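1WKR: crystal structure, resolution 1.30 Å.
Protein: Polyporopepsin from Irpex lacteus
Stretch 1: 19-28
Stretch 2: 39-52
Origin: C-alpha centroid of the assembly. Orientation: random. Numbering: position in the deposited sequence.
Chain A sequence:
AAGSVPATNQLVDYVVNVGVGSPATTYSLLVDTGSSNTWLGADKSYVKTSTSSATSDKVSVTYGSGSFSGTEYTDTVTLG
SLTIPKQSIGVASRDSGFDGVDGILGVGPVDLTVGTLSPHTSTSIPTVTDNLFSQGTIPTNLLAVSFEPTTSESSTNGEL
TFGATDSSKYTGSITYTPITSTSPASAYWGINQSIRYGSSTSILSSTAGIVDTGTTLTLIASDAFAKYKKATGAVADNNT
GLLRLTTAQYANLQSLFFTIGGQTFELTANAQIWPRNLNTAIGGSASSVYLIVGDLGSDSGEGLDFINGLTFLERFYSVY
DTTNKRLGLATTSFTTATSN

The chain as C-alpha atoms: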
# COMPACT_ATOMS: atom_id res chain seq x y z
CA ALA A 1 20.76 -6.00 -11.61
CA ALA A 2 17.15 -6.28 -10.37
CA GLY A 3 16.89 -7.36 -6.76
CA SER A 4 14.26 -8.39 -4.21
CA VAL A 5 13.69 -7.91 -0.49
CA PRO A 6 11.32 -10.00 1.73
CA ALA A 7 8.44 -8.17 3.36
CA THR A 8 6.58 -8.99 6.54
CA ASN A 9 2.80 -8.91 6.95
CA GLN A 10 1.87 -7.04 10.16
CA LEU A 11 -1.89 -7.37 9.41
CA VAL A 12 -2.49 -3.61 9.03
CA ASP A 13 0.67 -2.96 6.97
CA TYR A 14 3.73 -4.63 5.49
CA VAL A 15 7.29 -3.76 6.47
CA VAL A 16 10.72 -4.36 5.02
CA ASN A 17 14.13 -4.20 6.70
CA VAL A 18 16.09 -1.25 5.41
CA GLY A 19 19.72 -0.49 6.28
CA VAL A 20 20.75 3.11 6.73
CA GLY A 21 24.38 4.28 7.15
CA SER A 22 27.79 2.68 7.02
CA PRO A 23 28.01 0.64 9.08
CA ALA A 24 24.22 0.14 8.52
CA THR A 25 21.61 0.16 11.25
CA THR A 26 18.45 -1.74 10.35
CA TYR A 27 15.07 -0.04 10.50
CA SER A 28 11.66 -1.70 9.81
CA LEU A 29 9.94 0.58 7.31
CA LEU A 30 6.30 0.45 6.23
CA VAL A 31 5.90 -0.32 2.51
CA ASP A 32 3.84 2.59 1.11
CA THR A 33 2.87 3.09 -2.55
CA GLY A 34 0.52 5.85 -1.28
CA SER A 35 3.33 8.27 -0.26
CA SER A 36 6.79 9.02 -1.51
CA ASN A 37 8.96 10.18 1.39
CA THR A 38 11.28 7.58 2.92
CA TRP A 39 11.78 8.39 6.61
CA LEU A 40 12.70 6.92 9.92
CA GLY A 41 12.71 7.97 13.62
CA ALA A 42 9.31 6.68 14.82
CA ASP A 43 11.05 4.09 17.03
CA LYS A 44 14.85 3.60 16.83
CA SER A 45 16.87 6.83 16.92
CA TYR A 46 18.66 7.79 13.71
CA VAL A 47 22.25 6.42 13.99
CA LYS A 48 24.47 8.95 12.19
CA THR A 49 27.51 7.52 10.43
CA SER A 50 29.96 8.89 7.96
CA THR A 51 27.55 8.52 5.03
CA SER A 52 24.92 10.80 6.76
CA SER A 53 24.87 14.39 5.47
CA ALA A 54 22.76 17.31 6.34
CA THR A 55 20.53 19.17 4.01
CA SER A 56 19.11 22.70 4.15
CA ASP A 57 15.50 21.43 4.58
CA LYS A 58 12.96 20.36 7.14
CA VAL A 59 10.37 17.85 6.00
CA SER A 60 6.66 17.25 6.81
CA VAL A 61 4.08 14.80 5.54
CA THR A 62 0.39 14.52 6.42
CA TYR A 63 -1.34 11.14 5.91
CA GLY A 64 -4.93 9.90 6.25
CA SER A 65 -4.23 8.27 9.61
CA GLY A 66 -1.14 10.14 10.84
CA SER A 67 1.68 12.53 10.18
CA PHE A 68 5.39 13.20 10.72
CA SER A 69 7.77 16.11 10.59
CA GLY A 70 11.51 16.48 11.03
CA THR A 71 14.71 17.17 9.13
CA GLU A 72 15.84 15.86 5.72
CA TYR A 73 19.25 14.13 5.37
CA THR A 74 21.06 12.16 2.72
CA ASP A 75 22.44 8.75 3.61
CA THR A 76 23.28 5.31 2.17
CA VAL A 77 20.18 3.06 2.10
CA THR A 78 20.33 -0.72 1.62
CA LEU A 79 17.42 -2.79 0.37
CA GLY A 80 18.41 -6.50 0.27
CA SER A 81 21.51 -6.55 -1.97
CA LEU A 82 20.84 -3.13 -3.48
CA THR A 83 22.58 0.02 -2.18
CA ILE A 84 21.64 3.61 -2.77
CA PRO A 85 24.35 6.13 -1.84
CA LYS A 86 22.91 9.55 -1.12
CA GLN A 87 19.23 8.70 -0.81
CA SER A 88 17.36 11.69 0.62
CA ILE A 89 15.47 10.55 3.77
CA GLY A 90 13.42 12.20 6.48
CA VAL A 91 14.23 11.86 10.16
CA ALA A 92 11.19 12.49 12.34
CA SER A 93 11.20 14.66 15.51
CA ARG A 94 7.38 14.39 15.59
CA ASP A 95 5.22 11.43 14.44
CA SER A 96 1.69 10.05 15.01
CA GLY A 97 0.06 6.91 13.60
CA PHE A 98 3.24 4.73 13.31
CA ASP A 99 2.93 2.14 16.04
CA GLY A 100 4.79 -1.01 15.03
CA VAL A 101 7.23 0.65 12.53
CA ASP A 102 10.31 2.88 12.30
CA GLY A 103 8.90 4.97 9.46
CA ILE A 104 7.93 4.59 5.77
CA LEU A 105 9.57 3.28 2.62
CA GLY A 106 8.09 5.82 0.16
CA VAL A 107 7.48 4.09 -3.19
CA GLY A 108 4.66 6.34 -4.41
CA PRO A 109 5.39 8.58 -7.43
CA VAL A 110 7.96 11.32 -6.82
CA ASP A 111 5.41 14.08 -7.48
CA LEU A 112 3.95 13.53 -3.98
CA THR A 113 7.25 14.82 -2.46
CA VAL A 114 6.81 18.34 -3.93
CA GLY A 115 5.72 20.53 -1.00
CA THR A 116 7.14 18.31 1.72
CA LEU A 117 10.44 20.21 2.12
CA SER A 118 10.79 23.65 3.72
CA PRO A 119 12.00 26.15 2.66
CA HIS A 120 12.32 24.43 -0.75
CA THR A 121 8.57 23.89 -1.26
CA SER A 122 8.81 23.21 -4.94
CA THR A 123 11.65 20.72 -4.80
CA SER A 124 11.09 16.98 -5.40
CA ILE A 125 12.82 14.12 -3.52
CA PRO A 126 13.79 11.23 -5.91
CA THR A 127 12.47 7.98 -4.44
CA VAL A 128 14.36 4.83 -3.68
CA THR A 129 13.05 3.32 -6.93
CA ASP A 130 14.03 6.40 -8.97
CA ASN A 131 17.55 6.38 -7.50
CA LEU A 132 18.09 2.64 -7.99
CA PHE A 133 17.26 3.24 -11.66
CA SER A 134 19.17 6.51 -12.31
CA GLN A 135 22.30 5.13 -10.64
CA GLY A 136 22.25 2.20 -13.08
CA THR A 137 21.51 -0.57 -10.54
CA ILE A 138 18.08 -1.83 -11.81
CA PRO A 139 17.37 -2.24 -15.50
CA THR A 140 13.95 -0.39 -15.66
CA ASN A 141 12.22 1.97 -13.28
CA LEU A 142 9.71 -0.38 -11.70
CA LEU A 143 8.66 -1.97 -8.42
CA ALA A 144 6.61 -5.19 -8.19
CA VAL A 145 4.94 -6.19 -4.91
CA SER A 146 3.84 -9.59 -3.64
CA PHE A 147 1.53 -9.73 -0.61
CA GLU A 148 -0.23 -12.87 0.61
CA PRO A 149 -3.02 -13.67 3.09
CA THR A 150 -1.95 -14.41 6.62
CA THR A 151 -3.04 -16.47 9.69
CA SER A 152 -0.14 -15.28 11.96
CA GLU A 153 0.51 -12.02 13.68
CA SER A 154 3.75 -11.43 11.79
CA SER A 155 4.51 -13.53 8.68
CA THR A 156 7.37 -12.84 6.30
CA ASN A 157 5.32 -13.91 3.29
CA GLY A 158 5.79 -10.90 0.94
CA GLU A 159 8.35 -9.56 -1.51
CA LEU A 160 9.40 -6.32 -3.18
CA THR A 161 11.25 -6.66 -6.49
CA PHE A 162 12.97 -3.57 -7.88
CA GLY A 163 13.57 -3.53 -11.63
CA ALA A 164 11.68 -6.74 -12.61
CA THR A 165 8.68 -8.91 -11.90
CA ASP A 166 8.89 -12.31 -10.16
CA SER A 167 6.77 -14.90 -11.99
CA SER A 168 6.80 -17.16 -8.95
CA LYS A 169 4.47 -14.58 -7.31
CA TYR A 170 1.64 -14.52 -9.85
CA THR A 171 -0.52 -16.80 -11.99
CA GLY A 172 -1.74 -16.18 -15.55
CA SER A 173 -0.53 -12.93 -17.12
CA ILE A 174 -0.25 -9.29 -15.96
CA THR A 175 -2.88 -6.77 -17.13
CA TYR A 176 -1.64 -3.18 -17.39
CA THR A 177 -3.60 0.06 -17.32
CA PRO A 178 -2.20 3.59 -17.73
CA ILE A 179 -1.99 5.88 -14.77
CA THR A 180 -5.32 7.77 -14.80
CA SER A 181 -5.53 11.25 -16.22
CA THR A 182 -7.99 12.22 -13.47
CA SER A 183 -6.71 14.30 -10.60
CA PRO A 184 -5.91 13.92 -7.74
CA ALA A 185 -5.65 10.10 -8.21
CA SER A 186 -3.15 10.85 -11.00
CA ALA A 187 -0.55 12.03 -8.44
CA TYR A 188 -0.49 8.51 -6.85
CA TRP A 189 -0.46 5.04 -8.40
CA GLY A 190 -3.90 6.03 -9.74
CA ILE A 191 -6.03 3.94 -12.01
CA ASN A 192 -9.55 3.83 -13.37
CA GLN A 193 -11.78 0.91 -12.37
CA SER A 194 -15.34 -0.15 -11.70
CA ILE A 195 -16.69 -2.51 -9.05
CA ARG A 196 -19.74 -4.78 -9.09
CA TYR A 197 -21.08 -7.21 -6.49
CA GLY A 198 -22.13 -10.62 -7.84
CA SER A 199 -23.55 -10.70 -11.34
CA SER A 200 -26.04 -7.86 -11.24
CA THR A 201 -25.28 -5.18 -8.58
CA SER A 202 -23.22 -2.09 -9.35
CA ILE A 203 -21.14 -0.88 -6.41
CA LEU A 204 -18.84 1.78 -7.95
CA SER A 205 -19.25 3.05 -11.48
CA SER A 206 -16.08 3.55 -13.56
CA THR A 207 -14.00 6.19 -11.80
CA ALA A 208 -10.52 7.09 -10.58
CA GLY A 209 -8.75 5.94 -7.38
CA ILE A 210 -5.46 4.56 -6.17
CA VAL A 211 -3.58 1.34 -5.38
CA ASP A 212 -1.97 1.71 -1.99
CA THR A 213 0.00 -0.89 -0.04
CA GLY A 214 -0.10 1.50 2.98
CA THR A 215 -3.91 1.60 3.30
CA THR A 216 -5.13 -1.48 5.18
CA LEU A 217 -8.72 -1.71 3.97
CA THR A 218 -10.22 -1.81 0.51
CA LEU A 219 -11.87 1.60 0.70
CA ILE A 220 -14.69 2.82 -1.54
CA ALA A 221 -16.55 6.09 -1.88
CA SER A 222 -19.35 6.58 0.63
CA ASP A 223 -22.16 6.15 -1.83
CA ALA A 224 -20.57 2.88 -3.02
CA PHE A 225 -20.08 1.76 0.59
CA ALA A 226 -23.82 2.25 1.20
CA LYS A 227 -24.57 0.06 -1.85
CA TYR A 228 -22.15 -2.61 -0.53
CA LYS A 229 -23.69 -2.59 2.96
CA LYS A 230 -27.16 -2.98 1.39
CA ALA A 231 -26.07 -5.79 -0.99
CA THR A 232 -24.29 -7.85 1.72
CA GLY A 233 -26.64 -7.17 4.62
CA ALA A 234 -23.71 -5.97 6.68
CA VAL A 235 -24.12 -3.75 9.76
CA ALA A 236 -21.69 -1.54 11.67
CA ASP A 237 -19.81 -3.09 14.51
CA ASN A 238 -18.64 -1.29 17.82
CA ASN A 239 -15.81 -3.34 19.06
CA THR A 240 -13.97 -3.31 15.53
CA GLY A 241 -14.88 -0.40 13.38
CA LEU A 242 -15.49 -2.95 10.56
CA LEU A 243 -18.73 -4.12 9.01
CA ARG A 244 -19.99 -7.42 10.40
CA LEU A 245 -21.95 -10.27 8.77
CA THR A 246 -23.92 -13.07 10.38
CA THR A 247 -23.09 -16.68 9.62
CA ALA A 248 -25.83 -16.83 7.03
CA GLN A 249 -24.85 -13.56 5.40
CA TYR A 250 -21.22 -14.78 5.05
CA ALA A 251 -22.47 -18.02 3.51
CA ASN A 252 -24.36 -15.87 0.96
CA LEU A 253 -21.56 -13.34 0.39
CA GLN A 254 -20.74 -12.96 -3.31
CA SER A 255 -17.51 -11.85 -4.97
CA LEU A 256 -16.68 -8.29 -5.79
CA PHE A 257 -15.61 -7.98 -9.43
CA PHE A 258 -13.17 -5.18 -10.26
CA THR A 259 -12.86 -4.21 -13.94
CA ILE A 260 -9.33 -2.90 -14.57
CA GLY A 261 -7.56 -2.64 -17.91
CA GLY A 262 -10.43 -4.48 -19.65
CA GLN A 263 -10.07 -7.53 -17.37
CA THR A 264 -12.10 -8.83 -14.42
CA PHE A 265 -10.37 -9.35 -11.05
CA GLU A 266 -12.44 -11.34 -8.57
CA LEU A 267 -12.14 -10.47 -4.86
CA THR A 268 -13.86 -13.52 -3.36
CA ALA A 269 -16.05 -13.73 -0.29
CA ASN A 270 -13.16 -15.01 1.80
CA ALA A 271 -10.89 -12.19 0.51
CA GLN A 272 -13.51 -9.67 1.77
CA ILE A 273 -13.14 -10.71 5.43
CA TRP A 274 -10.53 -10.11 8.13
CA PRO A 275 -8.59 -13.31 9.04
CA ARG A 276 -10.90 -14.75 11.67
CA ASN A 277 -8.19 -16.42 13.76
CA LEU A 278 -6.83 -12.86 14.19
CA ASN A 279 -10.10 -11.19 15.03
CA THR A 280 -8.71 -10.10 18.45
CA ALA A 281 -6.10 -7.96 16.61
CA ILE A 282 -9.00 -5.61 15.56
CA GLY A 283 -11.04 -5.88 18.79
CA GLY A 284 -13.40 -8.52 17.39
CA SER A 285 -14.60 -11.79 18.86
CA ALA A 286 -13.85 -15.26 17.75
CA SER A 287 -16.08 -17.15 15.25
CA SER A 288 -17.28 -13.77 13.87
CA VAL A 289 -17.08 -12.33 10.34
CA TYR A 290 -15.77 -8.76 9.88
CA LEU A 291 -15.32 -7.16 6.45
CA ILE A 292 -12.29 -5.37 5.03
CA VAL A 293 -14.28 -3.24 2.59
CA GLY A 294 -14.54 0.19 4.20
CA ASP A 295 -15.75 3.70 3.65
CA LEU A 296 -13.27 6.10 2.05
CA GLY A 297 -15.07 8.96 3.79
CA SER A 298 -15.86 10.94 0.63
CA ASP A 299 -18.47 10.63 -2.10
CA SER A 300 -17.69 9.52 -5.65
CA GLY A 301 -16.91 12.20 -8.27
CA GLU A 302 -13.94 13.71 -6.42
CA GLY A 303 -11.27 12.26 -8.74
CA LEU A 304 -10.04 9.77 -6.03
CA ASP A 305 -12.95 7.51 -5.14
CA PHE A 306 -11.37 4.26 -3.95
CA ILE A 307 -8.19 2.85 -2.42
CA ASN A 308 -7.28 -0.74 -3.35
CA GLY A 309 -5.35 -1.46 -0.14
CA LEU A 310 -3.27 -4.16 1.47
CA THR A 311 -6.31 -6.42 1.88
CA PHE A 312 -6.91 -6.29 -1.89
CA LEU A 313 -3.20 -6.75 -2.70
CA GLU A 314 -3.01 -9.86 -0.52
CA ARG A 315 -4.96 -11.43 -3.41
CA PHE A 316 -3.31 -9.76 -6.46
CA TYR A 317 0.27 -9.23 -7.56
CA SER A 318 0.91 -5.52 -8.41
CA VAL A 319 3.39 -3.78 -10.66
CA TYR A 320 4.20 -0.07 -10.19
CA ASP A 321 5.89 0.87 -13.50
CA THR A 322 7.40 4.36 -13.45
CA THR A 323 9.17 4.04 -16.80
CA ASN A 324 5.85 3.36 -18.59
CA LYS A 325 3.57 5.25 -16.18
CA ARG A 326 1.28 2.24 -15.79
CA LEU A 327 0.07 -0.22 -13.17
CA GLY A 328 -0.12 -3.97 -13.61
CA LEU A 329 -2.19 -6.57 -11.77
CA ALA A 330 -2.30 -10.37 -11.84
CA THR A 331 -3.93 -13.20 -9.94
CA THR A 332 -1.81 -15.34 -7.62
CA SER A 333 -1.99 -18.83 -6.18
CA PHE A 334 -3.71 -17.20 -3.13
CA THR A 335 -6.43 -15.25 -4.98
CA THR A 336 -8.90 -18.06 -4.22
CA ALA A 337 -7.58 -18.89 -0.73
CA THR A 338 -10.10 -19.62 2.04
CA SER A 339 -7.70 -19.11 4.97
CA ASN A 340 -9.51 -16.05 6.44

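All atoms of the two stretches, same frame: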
# COMPACT_ATOMS: atom_id res chain seq x y z
N GLY A 19 18.50 -1.01 5.62
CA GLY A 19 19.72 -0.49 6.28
C GLY A 19 19.95 0.94 5.95
O GLY A 19 19.73 1.39 4.81
N VAL A 20 20.40 1.73 6.93
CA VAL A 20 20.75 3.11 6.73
C VAL A 20 22.10 3.36 7.41
O VAL A 20 22.27 3.00 8.60
CB VAL A 20 19.69 4.05 7.29
CG1 VAL A 20 20.11 5.50 6.98
CG2 VAL A 20 18.28 3.74 6.68
N GLY A 21 22.99 3.91 6.64
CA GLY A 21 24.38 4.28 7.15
C GLY A 21 25.41 3.23 6.71
O GLY A 21 25.15 2.21 6.14
N SER A 22 26.60 3.58 7.15
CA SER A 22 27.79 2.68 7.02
C SER A 22 28.68 2.88 8.21
O SER A 22 29.35 3.94 8.32
CB SER A 22 28.56 3.03 5.76
OG SER A 22 29.63 2.15 5.58
N PRO A 23 28.68 1.94 9.11
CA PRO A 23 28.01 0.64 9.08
C PRO A 23 26.43 0.89 9.22
O PRO A 23 26.01 1.86 9.82
CB PRO A 23 28.51 -0.08 10.31
CG PRO A 23 28.90 0.94 11.16
CD PRO A 23 29.50 2.07 10.35
N ALA A 24 25.72 -0.04 8.64
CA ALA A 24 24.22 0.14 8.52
C ALA A 24 23.54 -0.30 9.84
O ALA A 24 23.84 -1.32 10.42
CB ALA A 24 23.72 -0.70 7.36
N THR A 25 22.60 0.55 10.22
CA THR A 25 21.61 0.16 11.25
C THR A 25 20.36 -0.25 10.48
O THR A 25 19.97 0.39 9.52
CB THR A 25 21.33 1.37 12.18
OG1 THR A 25 22.54 1.58 12.97
CG2 THR A 25 20.21 1.09 13.17
N THR A 26 19.70 -1.31 10.95
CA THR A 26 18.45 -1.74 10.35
C THR A 26 17.25 -1.10 10.96
O THR A 26 17.09 -1.02 12.19
CB THR A 26 18.33 -3.24 10.55
OG1 THR A 26 19.39 -3.89 9.81
CG2 THR A 26 17.02 -3.78 9.89
N TYR A 27 16.32 -0.62 10.10
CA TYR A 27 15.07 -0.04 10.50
C TYR A 27 13.97 -0.84 9.79
O TYR A 27 14.13 -1.29 8.64
CB TYR A 27 14.97 1.42 10.06
CG TYR A 27 16.09 2.27 10.67
CD1 TYR A 27 17.35 2.29 10.08
CD2 TYR A 27 15.87 3.01 11.81
CE1 TYR A 27 18.39 3.04 10.61
CE2 TYR A 27 16.94 3.81 12.39
CZ TYR A 27 18.11 3.76 11.73
OH TYR A 27 19.18 4.56 12.26
N SER A 28 12.79 -0.96 10.43
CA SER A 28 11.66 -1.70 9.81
C SER A 28 10.71 -0.64 9.27
O SER A 28 10.04 0.05 10.03
CB SER A 28 11.06 -2.57 10.87
OG SER A 28 10.00 -3.32 10.27
N TRP A 39 11.36 7.76 5.34
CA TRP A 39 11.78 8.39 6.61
C TRP A 39 11.81 7.39 7.68
O TRP A 39 11.18 6.31 7.65
CB TRP A 39 10.81 9.55 6.93
CG TRP A 39 9.38 9.14 7.24
CD1 TRP A 39 8.35 9.05 6.37
CD2 TRP A 39 8.86 8.84 8.55
NE1 TRP A 39 7.19 8.68 7.04
CE2 TRP A 39 7.47 8.59 8.39
CE3 TRP A 39 9.41 8.80 9.83
CZ2 TRP A 39 6.64 8.26 9.44
CZ3 TRP A 39 8.59 8.47 10.89
CH2 TRP A 39 7.19 8.23 10.72
N LEU A 40 12.53 7.76 8.74
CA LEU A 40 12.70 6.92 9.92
C LEU A 40 12.68 7.83 11.18
O LEU A 40 12.66 9.06 11.07
CB LEU A 40 13.99 6.06 9.84
CG LEU A 40 15.29 6.84 9.67
CD1 LEU A 40 15.87 7.38 11.01
CD2 LEU A 40 16.32 5.90 9.03
N GLY A 41 12.67 7.20 12.34
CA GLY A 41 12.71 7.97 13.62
C GLY A 41 11.48 7.74 14.41
O GLY A 41 11.37 8.36 15.53
N ALA A 42 10.48 6.97 13.98
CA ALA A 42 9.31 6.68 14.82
C ALA A 42 9.60 5.76 15.92
O ALA A 42 8.73 5.60 16.88
CB ALA A 42 8.15 6.13 13.94
N ASP A 43 10.68 5.06 15.93
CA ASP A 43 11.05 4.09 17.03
C ASP A 43 12.53 4.26 17.28
O ASP A 43 12.94 5.18 18.06
CB ASP A 43 10.62 2.73 16.72
CG ASP A 43 10.93 1.73 17.84
OD1 ASP A 43 11.40 2.18 18.88
OD2 ASP A 43 10.75 0.49 17.64
N LYS A 44 13.37 3.47 16.64
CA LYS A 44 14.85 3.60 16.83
C LYS A 44 15.28 5.00 16.47
O LYS A 44 14.90 5.62 15.47
CB LYS A 44 15.54 2.67 15.85
CG LYS A 44 15.26 1.20 16.15
CD LYS A 44 15.88 0.30 15.00
CE LYS A 44 15.82 -1.15 15.19
NZ LYS A 44 16.97 -1.88 14.91
N SER A 45 16.25 5.56 17.24
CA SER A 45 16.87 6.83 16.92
C SER A 45 17.71 6.63 15.62
O SER A 45 18.29 5.59 15.39
CB SER A 45 17.82 7.22 18.05
OG SER A 45 17.10 7.37 19.25
N TYR A 46 17.80 7.74 14.91
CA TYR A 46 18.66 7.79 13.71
C TYR A 46 20.13 7.68 14.15
O TYR A 46 20.64 8.55 14.85
CB TYR A 46 18.46 9.09 12.98
CG TYR A 46 19.25 9.31 11.72
CD1 TYR A 46 19.57 8.26 10.86
CD2 TYR A 46 19.64 10.60 11.36
CE1 TYR A 46 20.29 8.49 9.69
CE2 TYR A 46 20.34 10.83 10.20
CZ TYR A 46 20.63 9.80 9.39
OH TYR A 46 21.31 10.11 8.19
N VAL A 47 20.79 6.64 13.69
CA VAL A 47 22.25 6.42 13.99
C VAL A 47 23.03 7.08 12.89
O VAL A 47 22.98 6.64 11.69
CB VAL A 47 22.52 4.98 14.09
CG1 VAL A 47 24.03 4.79 14.38
CG2 VAL A 47 21.67 4.37 15.25
N LYS A 48 23.75 8.15 13.17
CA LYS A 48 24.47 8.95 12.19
C LYS A 48 25.86 8.40 12.01
O LYS A 48 26.68 8.27 12.96
CB LYS A 48 24.55 10.40 12.67
CG LYS A 48 23.14 11.01 12.63
CD LYS A 48 23.23 12.52 13.03
CE LYS A 48 21.83 13.17 13.01
NZ LYS A 48 21.95 14.61 13.40
N THR A 49 26.21 8.03 10.78
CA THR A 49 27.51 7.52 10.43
C THR A 49 28.09 8.42 9.40
O THR A 49 27.57 9.46 9.03
CB THR A 49 27.40 6.09 9.85
OG1 THR A 49 26.65 6.15 8.59
CG2 THR A 49 26.68 5.16 10.79
N SER A 50 29.29 7.99 8.84
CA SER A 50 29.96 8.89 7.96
C SER A 50 29.29 9.17 6.63
O SER A 50 29.52 10.15 5.98
CB SER A 50 31.37 8.31 7.58
OG SER A 50 31.23 7.12 6.83
N THR A 51 28.28 8.31 6.28
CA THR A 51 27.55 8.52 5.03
C THR A 51 26.31 9.48 5.25
O THR A 51 25.66 9.81 4.27
CB THR A 51 27.03 7.20 4.49
OG1 THR A 51 26.39 6.43 5.47
CG2 THR A 51 28.24 6.32 3.94
N SER A 52 26.02 9.82 6.47
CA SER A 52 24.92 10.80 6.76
C SER A 52 25.39 12.21 6.39
O SER A 52 26.51 12.60 6.87
CB SER A 52 24.58 10.70 8.25
OG SER A 52 23.54 11.66 8.55
O HOH W 1 21.27 4.90 10.46
O HOH W 2 31.74 4.48 6.85

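The first stretch doubles back on itself, with Val 20 and Thr 25 joined by paired backbone hydrogen bonds (Val 20 N to Thr 25 O, 2.9 Å; Thr 25 N to Val 20 O, 3.0 Å), and the second stretch lies along it as a mostly irregular loop. Each hydrogen bond made directly across the contact pairs a side-chain atom with a backbone atom.

Tyr 27 is the largest bump. Its CA-to-CB bond points sideways, but chi1 of -60° (m) brings the ring in against the second stretch. Leu 40 fills the space over one face: its CD2 lies 3.7 Å from the centroid of the Tyr 27 ring and only 4° off the normal, a CH-pi contact in which a methyl sits almost exactly above the ring center. The same methyl also meets Val 20, CG2 of Val 20 lying 3.7 Å from Leu 40 CD2. Leucine suits the place because its CD2 methyl reaches far enough to lie over the ring face and still meet Val 20 CG2. The other methyl of Val 20, CG1, packs 4.0 Å from Tyr 46 CE1, at the edge of that ring, so the valine fork spans two neighbors.

The phenolic end of Tyr 27 reaches the loop backbone. Val 47 N donates to Tyr 27 OH at 3.0 Å with a nearly straight angle of 171°, and the hydroxyl in turn donates to water 1, 2.8 Å from OH to the water oxygen. That water donates to Val 20 O (2.8 Å) and Val 47 O (2.7 Å), filling a small polar gap that the side chains leave. An aromatic residue with a polar tip thus serves both a greasy face and a backbone amide.

Beside the ring, Lys 44 lays its aliphatic part near Tyr 27, CB to CE2 being 3.9 Å, while its extended chain carries NZ to Thr 26 O for a 2.9 Å hydrogen bond. Val 47 CB, in turn, approaches Thr 25 OG1 at 3.6 Å.

At the other end, Gly 21 provides a hollow. Thr 49 OG1 comes within 3.3 Å of Gly 21 CA, and an ideal CB there would stand 2.9 Å from that oxygen, a clash; the backbone angles of 101/179 independently call for glycine. Threonine suits position 49 because its hydroxyl and methyl both find partners: OG1 accepts from Ser 22 N at 2.9 Å and 170°, while CG2 rests 3.5 Å from Pro 23 O. Thr 51, in the type I turn from Thr 49 to Ser 52, adds its CG2 3.8 Å from Ser 22 CB.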